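Probable FAD-dependent oxidoreductase PA4991 (Pseudomonas aeruginosa PAO1, PDB 5EZ7) probably functions as a monomeric FAD-dependent oxidoreductase of the DAO family, with an unknown physiological substrate and no detectable amino-acid oxidase or glycerol-3-phosphate dehydrogenase activity. Local coordinates at residues A318-S323 against V341-K346; D329-A334 against A350-D355. All blocks are in the same frame, centred on the assembly; numbering follows the deposited sequence.

Overall arrangement
The two contacts lie with their centres about 9 Å apart, on the same side of the chain's centre, and alternate along the sequence: 318-323, 329-334, 341-346, then 350-355. They meet in the FAD-binding sheet, where strands 332-336 and 339-343 are antiparallel neighbours, with Phe-332 paired to Trp-343. Contact 1 sets the end of strand 339-343 against strand 309-320, an outermost strand of the eight-stranded sheet, and so joins the two sheets beside the cofactor. Contact 2 packs strand 332-336 and the loop before it on the start of helix 350-364. The chain between Trp-343 and Ala-350 runs along FAD, so both contacts border its binding site.

Contact 1: residues A318-S323 against V341-K346. With FAD (flavin-adenine dinucleotide), chain B.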
loop_
_atom_site.group_PDB
_atom_site.type_symbol
_atom_site.label_atom_id
_atom_site.label_comp_id
_atom_site.label_asym_id
_atom_site.label_seq_id
_atom_site.Cartn_x
_atom_site.Cartn_y
_atom_site.Cartn_z
ATOM N N ALA A 318 -4.731 2.791 -8.440
ATOM C CA ALA A 318 -5.253 1.715 -9.264
ATOM C C ALA A 318 -6.380 1.025 -8.518
ATOM O O ALA A 318 -6.161 0.435 -7.475
ATOM C CB ALA A 318 -4.157 0.732 -9.595
ATOM N N GLU A 319 -7.588 1.134 -9.061
ATOM C CA GLU A 319 -8.799 0.668 -8.401
ATOM C C GLU A 319 -9.741 -0.063 -9.371
ATOM O O GLU A 319 -9.680 0.165 -10.599
ATOM C CB GLU A 319 -9.572 1.863 -7.820
ATOM C CG GLU A 319 -8.837 2.569 -6.715
ATOM C CD GLU A 319 -9.484 3.863 -6.325
ATOM O OE1 GLU A 319 -10.531 4.174 -6.922
ATOM O OE2 GLU A 319 -8.949 4.587 -5.437
ATOM N N PRO A 320 -10.642 -0.890 -8.819
ATOM C CA PRO A 320 -11.718 -1.387 -9.660
ATOM C C PRO A 320 -12.573 -0.246 -10.202
ATOM O O PRO A 320 -12.842 0.744 -9.491
ATOM C CB PRO A 320 -12.535 -2.253 -8.712
ATOM C CG PRO A 320 -12.285 -1.672 -7.361
ATOM C CD PRO A 320 -10.845 -1.246 -7.403
ATOM N N ALA A 321 -12.954 -0.365 -11.471
ATOM C CA ALA A 321 -13.890 0.608 -12.054
ATOM C C ALA A 321 -15.207 0.514 -11.313
ATOM O O ALA A 321 -15.592 -0.576 -10.853
ATOM C CB ALA A 321 -14.117 0.324 -13.532
ATOM N N GLN A 322 -15.914 1.632 -11.240
ATOM C CA GLN A 322 -17.258 1.672 -10.669
ATOM C C GLN A 322 -18.251 0.794 -11.404
ATOM O O GLN A 322 -19.326 0.508 -10.877
ATOM C CB GLN A 322 -17.836 3.104 -10.644
ATOM C CG GLN A 322 -16.985 4.160 -9.904
ATOM C CD GLN A 322 -16.578 3.789 -8.468
ATOM O OE1 GLN A 322 -17.325 3.191 -7.708
ATOM N NE2 GLN A 322 -15.390 4.171 -8.104
ATOM N N SER A 323 -17.925 0.386 -12.623
ATOM C CA SER A 323 -18.780 -0.541 -13.367
ATOM C C SER A 323 -18.790 -2.010 -12.808
ATOM O O SER A 323 -19.671 -2.776 -13.160
ATOM C CB SER A 323 -18.408 -0.495 -14.849
ATOM O OG SER A 323 -17.156 -1.117 -15.056
ATOM N N VAL A 341 -8.183 -12.021 -9.247
ATOM C CA VAL A 341 -7.616 -10.741 -9.581
ATOM C C VAL A 341 -8.270 -9.627 -8.765
ATOM O O VAL A 341 -9.518 -9.584 -8.608
ATOM C CB VAL A 341 -7.813 -10.446 -11.095
ATOM C CG1 VAL A 341 -9.288 -10.633 -11.536
ATOM C CG2 VAL A 341 -7.311 -9.050 -11.455
ATOM N N GLY A 342 -7.457 -8.695 -8.292
ATOM C CA GLY A 342 -8.042 -7.583 -7.605
ATOM C C GLY A 342 -7.139 -6.521 -7.111
ATOM O O GLY A 342 -5.960 -6.463 -7.463
ATOM N N TRP A 343 -7.759 -5.665 -6.295
ATOM C CA TRP A 343 -7.155 -4.470 -5.749
ATOM C C TRP A 343 -7.617 -4.266 -4.305
ATOM O O TRP A 343 -8.773 -4.461 -4.010
ATOM C CB TRP A 343 -7.592 -3.292 -6.583
ATOM C CG TRP A 343 -7.150 -3.332 -8.027
ATOM C CD1 TRP A 343 -5.953 -2.896 -8.536
ATOM C CD2 TRP A 343 -7.927 -3.748 -9.144
ATOM N NE1 TRP A 343 -5.939 -3.027 -9.917
ATOM C CE2 TRP A 343 -7.137 -3.557 -10.308
ATOM C CE3 TRP A 343 -9.221 -4.241 -9.287
ATOM C CZ2 TRP A 343 -7.594 -3.879 -11.575
ATOM C CZ3 TRP A 343 -9.674 -4.542 -10.537
ATOM C CH2 TRP A 343 -8.861 -4.374 -11.669
ATOM N N PRO A 344 -6.717 -3.862 -3.404
ATOM C CA PRO A 344 -7.097 -3.627 -2.014
ATOM C C PRO A 344 -7.888 -2.353 -1.813
ATOM O O PRO A 344 -8.682 -2.301 -0.905
ATOM C CB PRO A 344 -5.748 -3.567 -1.289
ATOM C CG PRO A 344 -4.790 -3.120 -2.302
ATOM C CD PRO A 344 -5.278 -3.668 -3.617
ATOM N N THR A 345 -7.678 -1.348 -2.662
ATOM C CA THR A 345 -8.288 -0.010 -2.578
ATOM C C THR A 345 -7.572 0.884 -1.570
ATOM O O THR A 345 -7.346 2.074 -1.847
ATOM C CB THR A 345 -9.837 0.021 -2.398
ATOM O OG1 THR A 345 -10.210 -0.343 -1.064
ATOM C CG2 THR A 345 -10.539 -0.911 -3.416
ATOM N N LYS A 346 -7.194 0.313 -0.424
ATOM C CA LYS A 346 -6.348 0.975 0.563
ATOM C C LYS A 346 -5.281 0.014 1.001
ATOM O O LYS A 346 -5.466 -1.169 0.945
ATOM C CB LYS A 346 -7.212 1.455 1.727
ATOM C CG LYS A 346 -7.804 2.805 1.403
ATOM C CD LYS A 346 -9.055 3.139 2.183
ATOM C CE LYS A 346 -9.488 4.586 1.887
ATOM N NZ LYS A 346 -10.059 5.225 3.120
HETATM P PA FAD B . 0.993 -1.727 -5.828
HETATM O O1A FAD B . 1.654 -1.258 -4.573
HETATM O O2A FAD B . 0.837 -0.802 -7.003
HETATM O O5B FAD B . 1.761 -3.040 -6.277
HETATM C C5B FAD B . 1.574 -3.635 -7.545
HETATM C C4B FAD B . 2.869 -4.353 -7.861
HETATM O O4B FAD B . 2.694 -5.147 -9.046
HETATM C C3B FAD B . 4.015 -3.365 -8.102
HETATM O O3B FAD B . 5.117 -3.639 -7.234
HETATM C C2B FAD B . 4.360 -3.583 -9.564
HETATM O O2B FAD B . 5.737 -3.408 -9.887
HETATM C C1B FAD B . 3.871 -5.012 -9.814
HETATM N N9A FAD B . 3.537 -5.274 -11.219
HETATM C C8A FAD B . 2.849 -4.466 -12.044
HETATM N N7A FAD B . 2.743 -5.032 -13.258
HETATM C C5A FAD B . 3.357 -6.220 -13.216
HETATM C C6A FAD B . 3.606 -7.303 -14.177
HETATM N N6A FAD B . 3.130 -7.185 -15.425
HETATM N N1A FAD B . 4.284 -8.386 -13.762
HETATM C C2A FAD B . 4.746 -8.482 -12.501
HETATM N N3A FAD B . 4.561 -7.524 -11.569
HETATM C C4A FAD B . 3.887 -6.388 -11.872
HETATM N N1 FAD B . -3.832 3.509 1.672
HETATM C C2 FAD B . -3.953 3.538 3.016
HETATM O O2 FAD B . -4.573 2.611 3.590
HETATM N N3 FAD B . -3.432 4.527 3.763
HETATM C C4 FAD B . -2.766 5.547 3.229
HETATM O O4 FAD B . -2.281 6.447 3.943
HETATM C C4X FAD B . -2.591 5.585 1.773
HETATM N N5 FAD B . -1.929 6.593 1.175
HETATM C C5X FAD B . -1.764 6.610 -0.160
HETATM C C6 FAD B . -1.059 7.661 -0.735
HETATM C C7 FAD B . -0.864 7.715 -2.100
HETATM C C7M FAD B . -0.085 8.849 -2.695
HETATM C C8 FAD B . -1.392 6.624 -2.958
HETATM C C8M FAD B . -1.201 6.618 -4.459
HETATM C C9 FAD B . -2.103 5.586 -2.383
HETATM C C9A FAD B . -2.319 5.524 -1.008
HETATM N N10 FAD B . -3.037 4.464 -0.386
HETATM C C10 FAD B . -3.175 4.465 1.007
HETATM C "C1'" FAD B . -3.583 3.355 -1.150
HETATM C "C2'" FAD B . -2.512 2.284 -1.255
HETATM O "O2'" FAD B . -1.231 2.848 -1.566
HETATM C "C3'" FAD B . -2.897 1.229 -2.283
HETATM O "O3'" FAD B . -4.282 0.879 -2.087
HETATM C "C4'" FAD B . -2.032 -0.019 -2.134
HETATM O "O4'" FAD B . -0.676 0.310 -1.830
HETATM C "C5'" FAD B . -2.038 -0.852 -3.401
HETATM O "O5'" FAD B . -1.345 -2.083 -3.155
HETATM P P FAD B . -1.112 -3.094 -4.370
HETATM O O1P FAD B . -0.115 -4.136 -3.934
HETATM O O2P FAD B . -2.463 -3.498 -4.839
HETATM O O3P FAD B . -0.532 -2.142 -5.523
HETATM O O HOH W 1 -6.099 -0.465 -4.946
HETATM O O HOH W 2 -6.987 4.151 -3.815
#
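The indole of Trp-343 lies against the backbone of Ala-318, Glu-319 and Pro-320, where the FAD-binding, Rossmann-like sheet meets the eight-stranded sheet. Strand 339-343 belongs to the first and strand 309-320 to the second; their short segments run at 117° to each other, with no direct hydrogen bond between them. Glu-319 C sits over one face of the indole, toward its rim. The carbonyl O of Ala-318 comes in obliquely to CD1 of Trp-343 at 3.5 Å, while Pro-320 N approaches CE3 of the same ring at 3.7 Å. Trp-343 and Pro-320 slide past each other in opposite directions, with CD of Pro-320 3.9 Å from CE3 of Trp-343. The methyl CG2 of Thr-345 also reaches CD of Pro-320, at 4.0 Å.

A water bridges strand 309-320 to the turn after strand 339-343: it donates to Ala-318 O at 2.7 Å and accepts from Thr-345 N at 2.9 Å. Behind this shell, CG of Trp-343 is anti to the carbonyl carbon (chi1 -63°), which carries the indole out toward strand 309-320; its NE1 is hydrogen-bonded to Gly-207 O, which helps to fix the rotation of the ring. Phe-332, Met-224 and Asn-210 also touch the indole. The carboxylate of Glu-319 is held by a salt bridge to Arg-227 and a hydrogen bond from Gln-225.

After the strand the chain turns sharply. Thr-345 has a positive phi of 81°, and a weak 3.0 Å bond runs from Lys-346 N to Pro-344 O, as in a classic gamma turn. The turn follows the cofactor: the Pro-344 ring touches its pyrophosphate, and CB of Lys-346 comes to 3.4 Å from the flavin carbonyl O2.

Contact 2: residues D329-A334 against A350-D355; sequences DNAFLA and APDFAD
OD2 of Asp-352 is gripped from two quarters: the backbone N of Ala-331 donates to it at 3.0 Å, and NE of Arg-356, one helical turn further on, forms a salt bridge with it. The N-H...acceptor angle at Ala-331 is 156°, and OD2 receives the hydrogen on its anti lone pair, the one away from OD1. CG of Asp-352 is anti to its own backbone N (chi1 -175°), which turns the carboxylate off the helix toward the incoming chain. Arg-356 also reaches OD1 of Asn-330 through a weak hydrogen bond from NH2, so this one guanidinium spans both sides of the contact. The charge of the arginine and the nearby helix N-terminus would both be expected to stabilise a negative carboxylate here.

Next to this bond the methyl of Ala-331 packs on the first turn of the helix. Its CB lies 3.4 Å from OD2 of Asp-352, 3.5 Å from the backbone N of Phe-353 and 3.7 Å from CB of Phe-353. The strand and helix belong to the end of the FAD-binding fold: hairpin strands 332-336 and 339-343 are followed by a loop whose Leu-347 and Ala-348 amides bond the cofactor, and then by helix 350-364.

Phe-353 has CG anti to its backbone N (chi1 177°), and the ring extends toward strand 332-336, with the carbonyl O of Phe-332 at its edge, in plane, 3.8 Å from CE1 of Phe-353. Leu-333 crosses the phenylalanine at about a right angle, bringing CD1 to 4.1 Å from CE1 of Phe-353. The same aromatic side chain touches Ala-18, an FAD-binding residue on helix 17-28, and stops about 7 Å from the cofactor.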
loop_
_atom_site.group_PDB
_atom_site.type_symbol
_atom_site.label_atom_id
_atom_site.label_comp_id
_atom_site.label_asym_id
_atom_site.label_seq_id
_atom_site.Cartn_x
_atom_site.Cartn_y
_atom_site.Cartn_z
ATOM N N ASP A 329 -15.955 0.229 1.362
ATOM C CA ASP A 329 -14.731 0.210 2.245
ATOM C C ASP A 329 -14.173 -1.211 2.379
ATOM O O ASP A 329 -13.927 -1.693 3.484
ATOM C CB ASP A 329 -15.017 0.780 3.645
ATOM C CG ASP A 329 -15.583 2.217 3.626
ATOM O OD1 ASP A 329 -15.070 3.056 2.867
ATOM O OD2 ASP A 329 -16.528 2.514 4.410
ATOM N N ASN A 330 -14.008 -1.878 1.233
ATOM C CA ASN A 330 -13.591 -3.306 1.145
ATOM C C ASN A 330 -12.586 -3.481 0.039
ATOM O O ASN A 330 -12.532 -2.680 -0.910
ATOM C CB ASN A 330 -14.759 -4.238 0.846
ATOM C CG ASN A 330 -15.813 -4.223 1.924
ATOM O OD1 ASN A 330 -15.826 -5.091 2.796
ATOM N ND2 ASN A 330 -16.702 -3.232 1.878
ATOM N N ALA A 331 -11.775 -4.523 0.162
ATOM C CA ALA A 331 -10.940 -4.941 -0.931
ATOM C C ALA A 331 -11.881 -5.429 -2.014
ATOM O O ALA A 331 -13.028 -5.742 -1.731
ATOM C CB ALA A 331 -10.020 -6.071 -0.485
ATOM N N PHE A 332 -11.406 -5.439 -3.252
ATOM C CA PHE A 332 -12.160 -5.996 -4.386
ATOM C C PHE A 332 -11.449 -7.265 -4.947
ATOM O O PHE A 332 -10.215 -7.275 -5.178
ATOM C CB PHE A 332 -12.317 -4.924 -5.476
ATOM C CG PHE A 332 -12.945 -5.435 -6.741
ATOM C CD1 PHE A 332 -12.178 -6.058 -7.722
ATOM C CD2 PHE A 332 -14.325 -5.362 -6.929
ATOM C CE1 PHE A 332 -12.788 -6.551 -8.858
ATOM C CE2 PHE A 332 -14.929 -5.892 -8.064
ATOM C CZ PHE A 332 -14.159 -6.465 -9.032
ATOM N N LEU A 333 -12.228 -8.309 -5.183
ATOM C CA LEU A 333 -11.741 -9.512 -5.828
ATOM C C LEU A 333 -12.735 -10.034 -6.830
ATOM O O LEU A 333 -13.919 -10.019 -6.573
ATOM C CB LEU A 333 -11.487 -10.587 -4.790
ATOM C CG LEU A 333 -10.813 -11.891 -5.248
ATOM C CD1 LEU A 333 -9.470 -11.683 -5.880
ATOM C CD2 LEU A 333 -10.644 -12.778 -4.039
ATOM N N ALA A 334 -12.225 -10.507 -7.960
ATOM C CA ALA A 334 -12.996 -11.204 -8.960
ATOM C C ALA A 334 -12.265 -12.468 -9.432
ATOM O O ALA A 334 -11.050 -12.614 -9.232
ATOM C CB ALA A 334 -13.202 -10.290 -10.128
ATOM N N ALA A 350 -5.258 -4.441 2.887
ATOM C CA ALA A 350 -4.541 -5.588 2.351
ATOM C C ALA A 350 -4.902 -6.874 3.083
ATOM O O ALA A 350 -5.052 -7.889 2.438
ATOM C CB ALA A 350 -3.052 -5.379 2.378
ATOM N N PRO A 351 -5.087 -6.837 4.419
ATOM C CA PRO A 351 -5.524 -8.070 5.075
ATOM C C PRO A 351 -6.956 -8.558 4.690
ATOM O O PRO A 351 -7.272 -9.738 4.857
ATOM C CB PRO A 351 -5.447 -7.722 6.578
ATOM C CG PRO A 351 -4.722 -6.426 6.678
ATOM C CD PRO A 351 -4.939 -5.733 5.380
ATOM N N ASP A 352 -7.811 -7.651 4.230
ATOM C CA ASP A 352 -9.145 -7.991 3.754
ATOM C C ASP A 352 -9.029 -8.624 2.363
ATOM O O ASP A 352 -9.781 -9.540 2.021
ATOM C CB ASP A 352 -10.066 -6.745 3.748
ATOM C CG ASP A 352 -11.501 -7.080 3.364
ATOM O OD1 ASP A 352 -12.170 -7.801 4.152
ATOM O OD2 ASP A 352 -11.968 -6.659 2.267
ATOM N N PHE A 353 -8.071 -8.157 1.576
ATOM C CA PHE A 353 -7.800 -8.745 0.250
ATOM C C PHE A 353 -7.356 -10.190 0.398
ATOM O O PHE A 353 -7.946 -11.064 -0.230
ATOM C CB PHE A 353 -6.783 -7.918 -0.540
ATOM C CG PHE A 353 -6.408 -8.504 -1.875
ATOM C CD1 PHE A 353 -7.248 -8.365 -2.979
ATOM C CD2 PHE A 353 -5.210 -9.175 -2.045
ATOM C CE1 PHE A 353 -6.911 -8.891 -4.212
ATOM C CE2 PHE A 353 -4.858 -9.702 -3.286
ATOM C CZ PHE A 353 -5.715 -9.571 -4.361
ATOM N N ALA A 354 -6.365 -10.432 1.260
ATOM C CA ALA A 354 -5.996 -11.776 1.676
ATOM C C ALA A 354 -7.185 -12.638 2.146
ATOM O O ALA A 354 -7.350 -13.734 1.663
ATOM C CB ALA A 354 -4.880 -11.746 2.717
ATOM N N ASP A 355 -8.004 -12.145 3.067
ATOM C CA ASP A 355 -9.220 -12.896 3.534
ATOM C C ASP A 355 -10.127 -13.296 2.384
ATOM O O ASP A 355 -10.660 -14.396 2.400
ATOM C CB ASP A 355 -10.097 -12.080 4.491
ATOM C CG ASP A 355 -9.416 -11.756 5.819
ATOM O OD1 ASP A 355 -8.529 -12.516 6.263
ATOM O OD2 ASP A 355 -9.775 -10.713 6.432
#